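Local coordinates for protein alanine dehydrogenase/pyridine nucleotide transhydrogenase (Mycobacterium smegmatis str. MC2 155, PDB 3P2Y) that probably takes part in proton-pumping transhydrogenation, in which hydride passes between NADH and NADP as protons cross the membrane, at residues 200-214 against 222-234. Residues are numbered along the deposited sequence; the frame is centred on the assembly and turned at random.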
ATOM      1  N   LEU A 200      11.850   5.026   7.773  1.00  6.32           N
ATOM      2  CA  LEU A 200      12.180   4.228   8.977  1.00  7.14           C
ATOM      3  C   LEU A 200      11.047   4.218   9.997  1.00  7.68           C
ATOM      4  O   LEU A 200      10.725   3.151  10.557  1.00  7.29           O
ATOM      5  CB  LEU A 200      13.464   4.745   9.645  1.00  5.98           C
ATOM      6  CG  LEU A 200      14.738   4.460   8.845  1.00  6.70           C
ATOM      7  CD1 LEU A 200      15.870   5.323   9.460  1.00  9.26           C
ATOM      8  CD2 LEU A 200      15.133   2.958   8.853  1.00  6.53           C
ATOM      9  N   ALA A 201      10.453   5.394  10.255  1.00  7.66           N
ATOM     10  CA  ALA A 201       9.393   5.501  11.251  1.00  8.97           C
ATOM     11  C   ALA A 201       8.197   4.682  10.794  1.00  8.28           C
ATOM     12  O   ALA A 201       7.602   3.940  11.598  1.00  9.77           O
ATOM     13  CB  ALA A 201       8.975   6.985  11.491  1.00  8.87           C
ATOM     14  N   THR A 202       7.838   4.827   9.521  1.00  8.50           N
ATOM     15  CA  THR A 202       6.631   4.138   9.004  1.00  9.10           C
ATOM     16  C   THR A 202       6.817   2.615   8.980  1.00  8.96           C
ATOM     17  O   THR A 202       5.896   1.882   9.344  1.00  9.04           O
ATOM     18  CB  THR A 202       6.242   4.684   7.622  1.00 10.60           C
ATOM     19  OG1 THR A 202       5.959   6.090   7.785  1.00  9.74           O
ATOM     20  CG2 THR A 202       4.955   4.005   7.079  1.00 10.02           C
ATOM     21  N   ALA A 203       7.992   2.160   8.557  1.00  7.40           N
ATOM     22  CA  ALA A 203       8.293   0.716   8.545  1.00  7.36           C
ATOM     23  C   ALA A 203       8.201   0.145   9.962  1.00  8.24           C
ATOM     24  O   ALA A 203       7.647  -0.954  10.170  1.00  8.43           O
ATOM     25  CB  ALA A 203       9.653   0.458   7.952  1.00  7.08           C
ATOM     26  N   LYS A 204       8.747   0.886  10.930  1.00  8.43           N
ATOM     27  CA  LYS A 204       8.675   0.478  12.341  1.00 10.83           C
ATOM     28  C   LYS A 204       7.223   0.357  12.846  1.00 11.42           C
ATOM     29  O   LYS A 204       6.877  -0.646  13.514  1.00 11.22           O
ATOM     30  CB  LYS A 204       9.469   1.440  13.248  1.00 10.79           C
ATOM     31  CG  LYS A 204       9.570   0.966  14.719  1.00 16.32           C
ATOM     32  CD  LYS A 204      10.315  -0.391  14.755  1.00 22.74           C
ATOM     33  CE  LYS A 204      10.979  -0.756  16.083  1.00 31.19           C
ATOM     34  NZ  LYS A 204      11.571  -2.109  15.822  1.00 30.82           N
ATOM     35  N   ARG A 205       6.390   1.350  12.517  1.00 12.76           N
ATOM     36  CA  ARG A 205       4.953   1.355  12.867  1.00 14.67           C
ATOM     37  C   ARG A 205       4.295   0.071  12.404  1.00 14.81           C
ATOM     38  O   ARG A 205       3.531  -0.569  13.188  1.00 15.47           O
ATOM     39  CB  ARG A 205       4.199   2.522  12.179  1.00 15.67           C
ATOM     40  CG  ARG A 205       4.518   3.903  12.714  1.00 20.26           C
ATOM     41  CD  ARG A 205       3.622   4.948  12.042  1.00 22.30           C
ATOM     42  NE  ARG A 205       4.162   6.284  12.250  1.00 27.28           N
ATOM     43  CZ  ARG A 205       3.834   7.059  13.271  1.00 32.35           C
ATOM     44  NH1 ARG A 205       2.925   6.645  14.164  1.00 33.26           N
ATOM     45  NH2 ARG A 205       4.399   8.258  13.388  1.00 35.97           N
ATOM     46  N   LEU A 206       4.612  -0.304  11.163  1.00 12.55           N
ATOM     47  CA  LEU A 206       4.028  -1.478  10.520  1.00 13.07           C
ATOM     48  C   LEU A 206       4.540  -2.813  11.072  1.00 11.56           C
ATOM     49  O   LEU A 206       3.961  -3.869  10.769  1.00 12.47           O
ATOM     50  CB  LEU A 206       4.284  -1.432   9.039  1.00 12.69           C
ATOM     51  CG  LEU A 206       3.335  -2.085   8.079  1.00 20.28           C
ATOM     52  CD1 LEU A 206       1.869  -2.033   8.585  1.00 21.43           C
ATOM     53  CD2 LEU A 206       3.490  -1.268   6.812  1.00 21.68           C
ATOM     54  N   GLY A 207       5.585  -2.752  11.884  1.00 10.41           N
ATOM     55  CA  GLY A 207       6.103  -3.927  12.594  1.00 10.46           C
ATOM     56  C   GLY A 207       7.453  -4.428  12.093  1.00  8.81           C
ATOM     57  O   GLY A 207       7.941  -5.455  12.597  1.00  9.97           O
ATOM     58  N   ALA A 208       8.088  -3.728  11.146  1.00  8.46           N
ATOM     59  CA  ALA A 208       9.429  -4.168  10.643  1.00  7.35           C
ATOM     60  C   ALA A 208      10.548  -3.975  11.663  1.00  8.71           C
ATOM     61  O   ALA A 208      10.487  -3.078  12.528  1.00  8.23           O
ATOM     62  CB  ALA A 208       9.800  -3.445   9.357  1.00  7.32           C
ATOM     63  N   LYS A 209      11.546  -4.857  11.589  1.00  8.75           N
ATOM     64  CA  LYS A 209      12.852  -4.590  12.210  1.00  9.70           C
ATOM     65  C   LYS A 209      13.566  -3.621  11.266  1.00  9.92           C
ATOM     66  O   LYS A 209      13.673  -3.894  10.069  1.00 12.03           O
ATOM     67  CB  LYS A 209      13.625  -5.905  12.319  1.00 10.76           C
ATOM     68  N   THR A 210      14.056  -2.499  11.783  1.00  8.12           N
ATOM     69  CA  THR A 210      14.551  -1.422  10.896  1.00  7.62           C
ATOM     70  C   THR A 210      16.015  -1.097  11.119  1.00  7.96           C
ATOM     71  O   THR A 210      16.528  -1.156  12.267  1.00  7.28           O
ATOM     72  CB  THR A 210      13.740  -0.109  11.070  1.00  7.37           C
ATOM     73  OG1 THR A 210      13.692   0.254  12.461  1.00  8.67           O
ATOM     74  CG2 THR A 210      12.267  -0.304  10.540  1.00  6.46           C
ATOM     75  N   THR A 211      16.660  -0.730  10.009  1.00  8.02           N
ATOM     76  CA  THR A 211      18.083  -0.347   9.981  1.00  9.03           C
ATOM     77  C   THR A 211      18.219   0.825   9.038  1.00  7.92           C
ATOM     78  O   THR A 211      17.630   0.808   7.949  1.00  7.85           O
ATOM     79  CB  THR A 211      18.967  -1.511   9.471  1.00  9.08           C
ATOM     80  OG1 THR A 211      18.893  -2.600  10.405  1.00  9.59           O
ATOM     81  CG2 THR A 211      20.458  -1.093   9.389  1.00  9.13           C
ATOM     82  N   GLY A 212      19.020   1.819   9.425  1.00  8.27           N
ATOM     83  CA  GLY A 212      19.238   2.992   8.579  1.00 10.01           C
ATOM     84  C   GLY A 212      20.710   3.153   8.295  1.00 10.63           C
ATOM     85  O   GLY A 212      21.554   2.833   9.142  1.00 10.74           O
ATOM     86  N   TYR A 213      21.033   3.643   7.105  1.00 10.51           N
ATOM     87  CA  TYR A 213      22.437   3.886   6.729  1.00 12.52           C
ATOM     88  C   TYR A 213      22.528   5.230   6.016  1.00 12.80           C
ATOM     89  O   TYR A 213      21.674   5.540   5.156  1.00 11.38           O
ATOM     90  CB  TYR A 213      22.931   2.785   5.762  1.00 13.35           C
ATOM     91  CG  TYR A 213      24.279   3.166   5.165  1.00 18.65           C
ATOM     92  CD1 TYR A 213      25.427   3.123   5.942  1.00 23.66           C
ATOM     93  CD2 TYR A 213      24.373   3.644   3.855  1.00 24.50           C
ATOM     94  CE1 TYR A 213      26.669   3.528   5.423  1.00 28.82           C
ATOM     95  CE2 TYR A 213      25.609   4.053   3.318  1.00 28.54           C
ATOM     96  CZ  TYR A 213      26.744   3.982   4.112  1.00 30.50           C
ATOM     97  OH  TYR A 213      27.962   4.369   3.592  1.00 34.39           O
ATOM     98  N   ASP A 214      23.551   6.028   6.345  1.00 13.15           N
ATOM     99  CA  ASP A 214      23.767   7.295   5.630  1.00 14.36           C
ATOM    100  C   ASP A 214      25.273   7.582   5.671  1.00 16.25           C
ATOM    101  O   ASP A 214      25.942   7.238   6.654  1.00 15.98           O
ATOM    102  CB  ASP A 214      22.970   8.425   6.292  1.00 13.09           C
ATOM    103  CG  ASP A 214      22.900   9.689   5.424  1.00 16.70           C
ATOM    104  OD1 ASP A 214      23.916  10.430   5.299  1.00 16.68           O
ATOM    105  OD2 ASP A 214      21.812   9.975   4.879  1.00 14.25           O
ATOM    106  N   GLN A 222      19.557  10.536  14.581  1.00 12.08           N
ATOM    107  CA  GLN A 222      18.203  10.571  13.999  1.00 13.36           C
ATOM    108  C   GLN A 222      17.675   9.155  13.734  1.00 11.98           C
ATOM    109  O   GLN A 222      16.517   8.848  14.048  1.00 12.43           O
ATOM    110  CB  GLN A 222      18.159  11.438  12.731  1.00 14.44           C
ATOM    111  CG  GLN A 222      18.435  12.956  13.025  1.00 19.71           C
ATOM    112  CD  GLN A 222      18.617  13.772  11.750  1.00 26.94           C
ATOM    113  OE1 GLN A 222      19.333  13.373  10.831  1.00 26.68           O
ATOM    114  NE2 GLN A 222      17.944  14.919  11.683  1.00 32.86           N
ATOM    115  N   VAL A 223      18.529   8.302  13.176  1.00 11.35           N
ATOM    116  CA  VAL A 223      18.176   6.897  12.897  1.00  9.69           C
ATOM    117  C   VAL A 223      17.788   6.193  14.186  1.00 10.82           C
ATOM    118  O   VAL A 223      16.741   5.529  14.260  1.00  8.87           O
ATOM    119  CB  VAL A 223      19.365   6.178  12.197  1.00 10.05           C
ATOM    120  CG1 VAL A 223      19.232   4.636  12.176  1.00  7.91           C
ATOM    121  CG2 VAL A 223      19.568   6.748  10.765  1.00  8.69           C
ATOM    122  N   ARG A 224      18.603   6.367  15.233  1.00 10.17           N
ATOM    123  CA  ARG A 224      18.275   5.759  16.507  1.00 11.07           C
ATOM    124  C   ARG A 224      16.978   6.308  17.143  1.00 11.34           C
ATOM    125  O   ARG A 224      16.255   5.559  17.817  1.00 11.12           O
ATOM    126  CB  ARG A 224      19.477   5.878  17.458  1.00 11.30           C
ATOM    127  CG  ARG A 224      20.637   4.978  17.021  1.00 11.53           C
ATOM    128  CD  ARG A 224      21.924   5.330  17.798  1.00 12.84           C
ATOM    129  NE  ARG A 224      23.012   4.417  17.425  1.00 12.25           N
ATOM    130  CZ  ARG A 224      24.264   4.770  17.183  1.00 13.85           C
ATOM    131  NH1 ARG A 224      24.634   6.044  17.235  1.00 10.89           N
ATOM    132  NH2 ARG A 224      25.143   3.838  16.812  1.00 13.42           N
ATOM    133  N   SER A 225      16.686   7.591  16.907  1.00 12.45           N
ATOM    134  CA  SER A 225      15.547   8.277  17.545  1.00 12.98           C
ATOM    135  C   SER A 225      14.216   7.702  17.027  1.00 13.61           C
ATOM    136  O   SER A 225      13.203   7.837  17.705  1.00 13.95           O
ATOM    137  CB  SER A 225      15.584   9.794  17.298  1.00 13.29           C
ATOM    138  OG  SER A 225      15.176  10.093  15.948  1.00 13.72           O
ATOM    139  N   VAL A 226      14.226   7.071  15.838  1.00 12.48           N
ATOM    140  CA  VAL A 226      13.026   6.405  15.302  1.00 12.61           C
ATOM    141  C   VAL A 226      13.042   4.884  15.497  1.00 12.61           C
ATOM    142  O   VAL A 226      12.211   4.145  14.933  1.00 12.21           O
ATOM    143  CB  VAL A 226      12.713   6.818  13.812  1.00 13.18           C
ATOM    144  CG1 VAL A 226      12.436   8.311  13.755  1.00 14.12           C
ATOM    145  CG2 VAL A 226      13.857   6.418  12.831  1.00 11.36           C
ATOM    146  N   GLY A 227      13.974   4.423  16.323  1.00 11.46           N
ATOM    147  CA  GLY A 227      14.007   3.019  16.749  1.00 12.68           C
ATOM    148  C   GLY A 227      14.637   2.069  15.756  1.00 11.76           C
ATOM    149  O   GLY A 227      14.382   0.860  15.816  1.00 12.75           O
ATOM    150  N   ALA A 228      15.467   2.619  14.863  1.00 10.82           N
ATOM    151  CA  ALA A 228      16.217   1.823  13.897  1.00 10.42           C
ATOM    152  C   ALA A 228      17.651   1.616  14.359  1.00 11.47           C
ATOM    153  O   ALA A 228      18.194   2.442  15.104  1.00 11.37           O
ATOM    154  CB  ALA A 228      16.221   2.542  12.515  1.00  9.62           C
ATOM    155  N   GLN A 229      18.226   0.500  13.917  1.00 12.08           N
ATOM    156  CA  GLN A 229      19.656   0.236  14.077  0.60 13.36           C
ATOM    157  C   GLN A 229      20.441   1.101  13.098  1.00 12.80           C
ATOM    158  O   GLN A 229      20.025   1.300  11.971  1.00 12.14           O
ATOM    159  CB  GLN A 229      19.973  -1.233  13.769  0.60 14.09           C
ATOM    160  CG  GLN A 229      19.371  -2.245  14.743  0.60 19.25           C
ATOM    161  CD  GLN A 229      20.029  -3.611  14.623  0.60 21.95           C
ATOM    162  OE1 GLN A 229      21.230  -3.749  14.847  0.60 27.92           O
ATOM    163  NE2 GLN A 229      19.251  -4.619  14.262  0.60 25.04           N
ATOM    164  N   TRP A 230      21.582   1.599  13.546  1.00 13.02           N
ATOM    165  CA  TRP A 230      22.500   2.339  12.686  1.00 13.65           C
ATOM    166  C   TRP A 230      23.493   1.368  12.063  1.00 15.46           C
ATOM    167  O   TRP A 230      24.246   0.688  12.780  1.00 15.42           O
ATOM    168  CB  TRP A 230      23.229   3.391  13.526  1.00 13.19           C
ATOM    169  CG  TRP A 230      24.357   4.155  12.837  1.00 13.25           C
ATOM    170  CD1 TRP A 230      25.709   4.146  13.198  1.00 17.54           C
ATOM    171  CD2 TRP A 230      24.236   5.097  11.771  1.00 13.02           C
ATOM    172  NE1 TRP A 230      26.415   5.021  12.390  1.00 16.22           N
ATOM    173  CE2 TRP A 230      25.538   5.609  11.504  1.00 15.43           C
ATOM    174  CE3 TRP A 230      23.148   5.568  11.001  1.00 11.13           C
ATOM    175  CZ2 TRP A 230      25.785   6.563  10.492  1.00 16.58           C
ATOM    176  CZ3 TRP A 230      23.395   6.527   9.986  1.00 13.45           C
ATOM    177  CH2 TRP A 230      24.716   7.023   9.759  1.00 14.59           C
ATOM    178  N   LEU A 231      23.471   1.267  10.739  1.00 16.43           N
ATOM    179  CA  LEU A 231      24.377   0.359  10.029  1.00 19.08           C
ATOM    180  C   LEU A 231      25.802   0.933  10.020  1.00 22.02           C
ATOM    181  O   LEU A 231      26.052   2.015   9.475  1.00 22.18           O
ATOM    182  CB  LEU A 231      23.904   0.117   8.585  1.00 17.22           C
ATOM    183  CG  LEU A 231      24.698  -0.860   7.688  1.00 18.38           C
ATOM    184  CD1 LEU A 231      24.711  -2.241   8.299  1.00 21.86           C
ATOM    185  CD2 LEU A 231      24.107  -0.908   6.268  1.00 17.29           C
ATOM    186  N   ASP A 232      26.717   0.206  10.640  1.00 26.87           N
ATOM    187  CA  ASP A 232      28.128   0.563  10.595  1.00 31.28           C
ATOM    188  C   ASP A 232      28.847  -0.500   9.765  1.00 32.79           C
ATOM    189  O   ASP A 232      28.651  -1.706   9.947  1.00 33.19           O
ATOM    190  CB  ASP A 232      28.733   0.673  11.994  1.00 32.57           C
ATOM    191  CG  ASP A 232      30.228   0.934  11.947  1.00 36.40           C
ATOM    192  OD1 ASP A 232      30.630   2.105  11.723  1.00 40.71           O
ATOM    193  OD2 ASP A 232      30.990  -0.042  12.107  1.00 40.32           O
ATOM    194  N   LEU A 233      29.630  -0.039   8.809  1.00 34.84           N
ATOM    195  CA  LEU A 233      30.182  -0.959   7.826  1.00 36.68           C
ATOM    196  C   LEU A 233      31.497  -1.621   8.288  1.00 38.69           C
ATOM    197  O   LEU A 233      31.718  -2.813   8.023  1.00 39.43           O
ATOM    198  CB  LEU A 233      30.253  -0.285   6.449  1.00 36.46           C
ATOM    199  CG  LEU A 233      28.846   0.030   5.891  1.00 35.09           C
ATOM    200  CD1 LEU A 233      28.892   0.801   4.589  1.00 33.87           C
ATOM    201  CD2 LEU A 233      28.006  -1.229   5.725  1.00 34.24           C
ATOM    202  N   GLY A 234      32.322  -0.875   9.028  1.00 40.01           N
ATOM    203  CA  GLY A 234      33.554  -1.431   9.610  1.00 41.33           C
ATOM    204  C   GLY A 234      34.750  -0.498   9.528  1.00 42.35           C
ATOM    205  O   GLY A 234      34.600   0.730   9.525  1.00 42.61           O
TER
HETATM  206  O   HOH W   1      12.635   2.733  12.535  1.00  8.72           O
HETATM  207  O   HOH W   2      13.933  -1.900  14.674  1.00 16.22           O
HETATM  208  O   HOH W   3      16.727  -3.788  13.477  1.00 48.68           O
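With chi1 at 52°, Thr210 sets OG1 between its own backbone N and carbonyl carbon, where it lies against Ala228, 3.4 Å from Thr210 OG1 to Ala228 CB; Tyr213, its CG anti to the backbone N (169°), carries its ring out to Leu233, whose CD1 comes within 3.6 Å of Tyr213 CE1. Between these two points the backbones pair as parallel strands: Gln229 N donates to Thr210 O, Gly212 N to Gln229 O at 2.8 Å, and Leu231 N to Gly212 O with a nearly straight N-H...O angle of 177°. Leu231 O lies at the edge of the Tyr213 ring, near its plane. On the helical side, the side chains of Leu200 and Val226 cross at about a right angle, Leu200 CB lying 3.6 Å from Val226 CG2, and Leu200 CD2 rests on Ala228 CB. One water ties helix, strand and loop together: it donates to Leu200 O and Val226 O and accepts from Thr210 OG1 at 2.7 Å. Positive phi at Gly227 ends helix 220-225 in a Schellman motif, with Ala228 N bonded to Val223 O and Gly227 N to Arg224 O. Strand 209-213, helix 220-225 and strand 229-230 thus form a beta-alpha-beta crossover, consistent with the Rossmann-type nucleotide-binding fold of this family.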